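Local coordinates for Fe-regulated protein B (Neisseria meningitidis, PDB 4AIP) that transports iron across the outer membrane of the meningococcus as a TonB-dependent receptor, probably taking up iron-siderophore complexes, at residues K120-Y125 with V267-K272. Residues are numbered along the deposited sequence; the frame is centred on the assembly and turned at random.
Sequences KVDNAY and VLSHMK. With N8E (3,6,9,12,15-pentaoxatricosan-1-ol), chain F.
The carboxylate of Asp122 presents one oxygen to the hydroxyl of Ser269, but OD2 and OG remain 4.2 Å apart, too far for a hydrogen bond; OD2 is instead hydrogen-bonded to Thr171. Neither the Tyr125 nor the His270 ring touches the partner segment. Lys120 lays its CE over one face of the Tyr125 ring, 3.7 Å above the plane and displaced toward the rim. On the outer side of the barrel strand, the detergent N8E reaches the edge of the His270 imidazole near the ring plane, with its C05 3.3 Å from His270 CD2, while ND1 is hydrogen-bonded to Thr311.

The closest approach between 120-125 and 267-272 is apolar: Val121 CG2 lies 3.4 Å from Met271 CE, and the side chains meet at a slant. Met271 spans about half of the gap, since its chain is extended at chi2 (-174°) and bends only at chi3 (74°), which carries the terminal methyl to the valine branch. So short a distance between methyl groups, with Val121 away from a staggered rotamer, leaves the exact fit doubtful. Val139 beside Val121 and Leu143 beside Met271 extend the apolar surroundings.

Asp122 and Asn123 form the corners of a type I' turn, closed by Ala124 N to Val121 O at 2.9 Å, which ends plug strand 118-121 facing the barrel wall.

Strand 264-276 therefore has two environments: Ser269 and Met271 face the plug, whereas His270 and Lys272 contact detergent and pack against a second subunit. With a single methyl-methyl touch, and Asp122 and Ser269 not bonded to each other, these segments meet by van der Waals contact alone, although Asn123 O and Tyr125 O form weak hydrogen bonds to Asn329 and Arg385 of the wall; the Asp122 carboxylate is anchored within the plug.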
loop_
_atom_site.group_PDB
_atom_site.type_symbol
_atom_site.label_atom_id
_atom_site.label_comp_id
_atom_site.label_asym_id
_atom_site.label_seq_id
_atom_site.Cartn_x
_atom_site.Cartn_y
_atom_site.Cartn_z
ATOM N N LYS B 120 -13.232 22.159 12.863
ATOM C CA LYS B 120 -14.268 21.255 13.227
ATOM C C LYS B 120 -14.673 20.519 12.005
ATOM O O LYS B 120 -15.016 21.165 11.014
ATOM C CB LYS B 120 -15.436 22.089 13.753
ATOM C CG LYS B 120 -15.111 22.763 15.060
ATOM C CD LYS B 120 -16.343 23.458 15.662
ATOM C CE LYS B 120 -15.945 24.356 16.857
ATOM N NZ LYS B 120 -17.080 24.563 17.858
ATOM N N VAL B 121 -14.599 19.182 12.010
ATOM C CA VAL B 121 -15.221 18.436 10.915
ATOM C C VAL B 121 -16.248 17.564 11.526
ATOM O O VAL B 121 -15.996 16.954 12.617
ATOM C CB VAL B 121 -14.231 17.708 9.982
ATOM C CG1 VAL B 121 -12.761 18.317 10.073
ATOM C CG2 VAL B 121 -14.262 16.253 10.134
ATOM N N ASP B 122 -17.421 17.584 10.901
ATOM C CA ASP B 122 -18.618 16.910 11.380
ATOM C C ASP B 122 -18.794 17.142 12.894
ATOM O O ASP B 122 -19.217 16.238 13.627
ATOM C CB ASP B 122 -18.492 15.419 11.101
ATOM C CG ASP B 122 -18.397 15.101 9.612
ATOM O OD1 ASP B 122 -19.056 15.799 8.805
ATOM O OD2 ASP B 122 -17.687 14.147 9.265
ATOM N N ASN B 123 -18.419 18.339 13.348
ATOM C CA ASN B 123 -18.604 18.729 14.734
ATOM C C ASN B 123 -17.798 17.852 15.725
ATOM O O ASN B 123 -18.316 17.466 16.774
ATOM C CB ASN B 123 -20.086 18.761 15.115
ATOM C CG ASN B 123 -20.366 19.727 16.270
ATOM O OD1 ASN B 123 -19.536 20.596 16.608
ATOM N ND2 ASN B 123 -21.532 19.553 16.908
ATOM N N ALA B 124 -16.547 17.549 15.356
ATOM C CA ALA B 124 -15.572 16.895 16.259
ATOM C C ALA B 124 -14.228 17.627 16.165
ATOM O O ALA B 124 -13.768 17.959 15.058
ATOM C CB ALA B 124 -15.415 15.443 15.830
ATOM N N TYR B 125 -13.569 17.890 17.293
ATOM C CA TYR B 125 -12.362 18.710 17.246
ATOM C C TYR B 125 -11.537 18.500 18.498
ATOM O O TYR B 125 -12.074 18.412 19.601
ATOM C CB TYR B 125 -12.726 20.184 17.061
ATOM C CG TYR B 125 -13.861 20.706 17.983
ATOM C CD1 TYR B 125 -15.220 20.455 17.684
ATOM C CD2 TYR B 125 -13.581 21.468 19.090
ATOM C CE1 TYR B 125 -16.247 20.952 18.463
ATOM C CE2 TYR B 125 -14.606 21.974 19.904
ATOM C CZ TYR B 125 -15.944 21.697 19.597
ATOM O OH TYR B 125 -16.979 22.182 20.409
ATOM N N VAL B 267 -26.548 8.709 10.776
ATOM C CA VAL B 267 -25.454 8.553 9.865
ATOM C C VAL B 267 -24.241 7.997 10.588
ATOM O O VAL B 267 -23.865 8.468 11.667
ATOM C CB VAL B 267 -25.098 9.915 9.219
ATOM C CG1 VAL B 267 -23.937 9.745 8.271
ATOM C CG2 VAL B 267 -26.273 10.412 8.437
ATOM N N LEU B 268 -23.621 6.989 10.018
ATOM C CA LEU B 268 -22.389 6.500 10.618
ATOM C C LEU B 268 -21.264 6.668 9.610
ATOM O O LEU B 268 -21.414 6.253 8.413
ATOM C CB LEU B 268 -22.540 5.030 10.948
ATOM C CG LEU B 268 -22.188 4.543 12.330
ATOM C CD1 LEU B 268 -22.073 3.024 12.192
ATOM C CD2 LEU B 268 -20.914 5.073 12.917
ATOM N N SER B 269 -20.132 7.149 10.124
ATOM C CA SER B 269 -19.137 7.764 9.302
ATOM C C SER B 269 -17.742 7.349 9.786
ATOM O O SER B 269 -17.524 7.350 11.008
ATOM C CB SER B 269 -19.367 9.250 9.485
ATOM O OG SER B 269 -18.307 10.030 9.014
ATOM N N HIS B 270 -16.816 6.963 8.896
ATOM C CA HIS B 270 -15.424 6.876 9.325
ATOM C C HIS B 270 -14.575 7.640 8.348
ATOM O O HIS B 270 -14.720 7.418 7.135
ATOM C CB HIS B 270 -14.894 5.444 9.480
ATOM C CG HIS B 270 -13.447 5.396 9.868
ATOM N ND1 HIS B 270 -13.036 5.459 11.174
ATOM C CD2 HIS B 270 -12.316 5.333 9.127
ATOM C CE1 HIS B 270 -11.720 5.413 11.234
ATOM N NE2 HIS B 270 -11.255 5.367 10.000
ATOM N N MET B 271 -13.708 8.519 8.858
ATOM C CA MET B 271 -12.842 9.258 7.999
ATOM C C MET B 271 -11.392 9.042 8.364
ATOM O O MET B 271 -11.054 8.921 9.545
ATOM C CB MET B 271 -13.176 10.710 8.068
ATOM C CG MET B 271 -11.966 11.516 7.856
ATOM S SD MET B 271 -12.125 13.254 8.065
ATOM C CE MET B 271 -12.234 13.520 9.787
ATOM N N LYS B 272 -10.528 9.022 7.345
ATOM C CA LYS B 272 -9.119 8.989 7.620
ATOM C C LYS B 272 -8.430 9.950 6.669
ATOM O O LYS B 272 -8.777 9.986 5.500
ATOM C CB LYS B 272 -8.551 7.571 7.486
ATOM C CG LYS B 272 -7.125 7.563 7.829
ATOM C CD LYS B 272 -6.336 6.390 7.340
ATOM C CE LYS B 272 -6.478 5.215 8.198
ATOM N NZ LYS B 272 -5.132 4.645 8.352
HETATM C C01 N8E F . -8.860 2.371 7.034
HETATM C C02 N8E F . -9.817 3.485 7.412
HETATM C C03 N8E F . -10.436 4.115 6.174
HETATM C C04 N8E F . -11.654 3.366 5.644
HETATM C C05 N8E F . -12.967 3.890 6.187
HETATM C C06 N8E F . -14.003 2.772 6.310
HETATM C C07 N8E F . -13.926 2.041 7.607
HETATM C C08 N8E F . -15.250 1.422 8.061
HETATM O O09 N8E F . -16.181 2.426 8.437
HETATM C C10 N8E F . -17.462 1.999 8.831
HETATM C C11 N8E F . -18.487 3.117 8.655
HETATM O O12 N8E F . -19.540 2.643 7.841
HETATM C C13 N8E F . -19.591 2.964 6.458
HETATM C C14 N8E F . -20.679 2.060 5.891
HETATM O O15 N8E F . -20.286 1.537 4.617
HETATM C C16 N8E F . -20.571 0.148 4.434
HETATM C C17 N8E F . -21.989 -0.018 3.930
HETATM O O18 N8E F . -21.954 0.114 2.506
HETATM C C19 N8E F . -23.035 0.899 1.966
HETATM C C20 N8E F . -24.391 0.190 1.807
HETATM O O21 N8E F . -25.466 1.076 2.162
HETATM C C22 N8E F . -26.125 1.631 1.031
HETATM C C23 N8E F . -27.594 1.353 1.262
HETATM O O24 N8E F . -28.351 1.676 0.080
#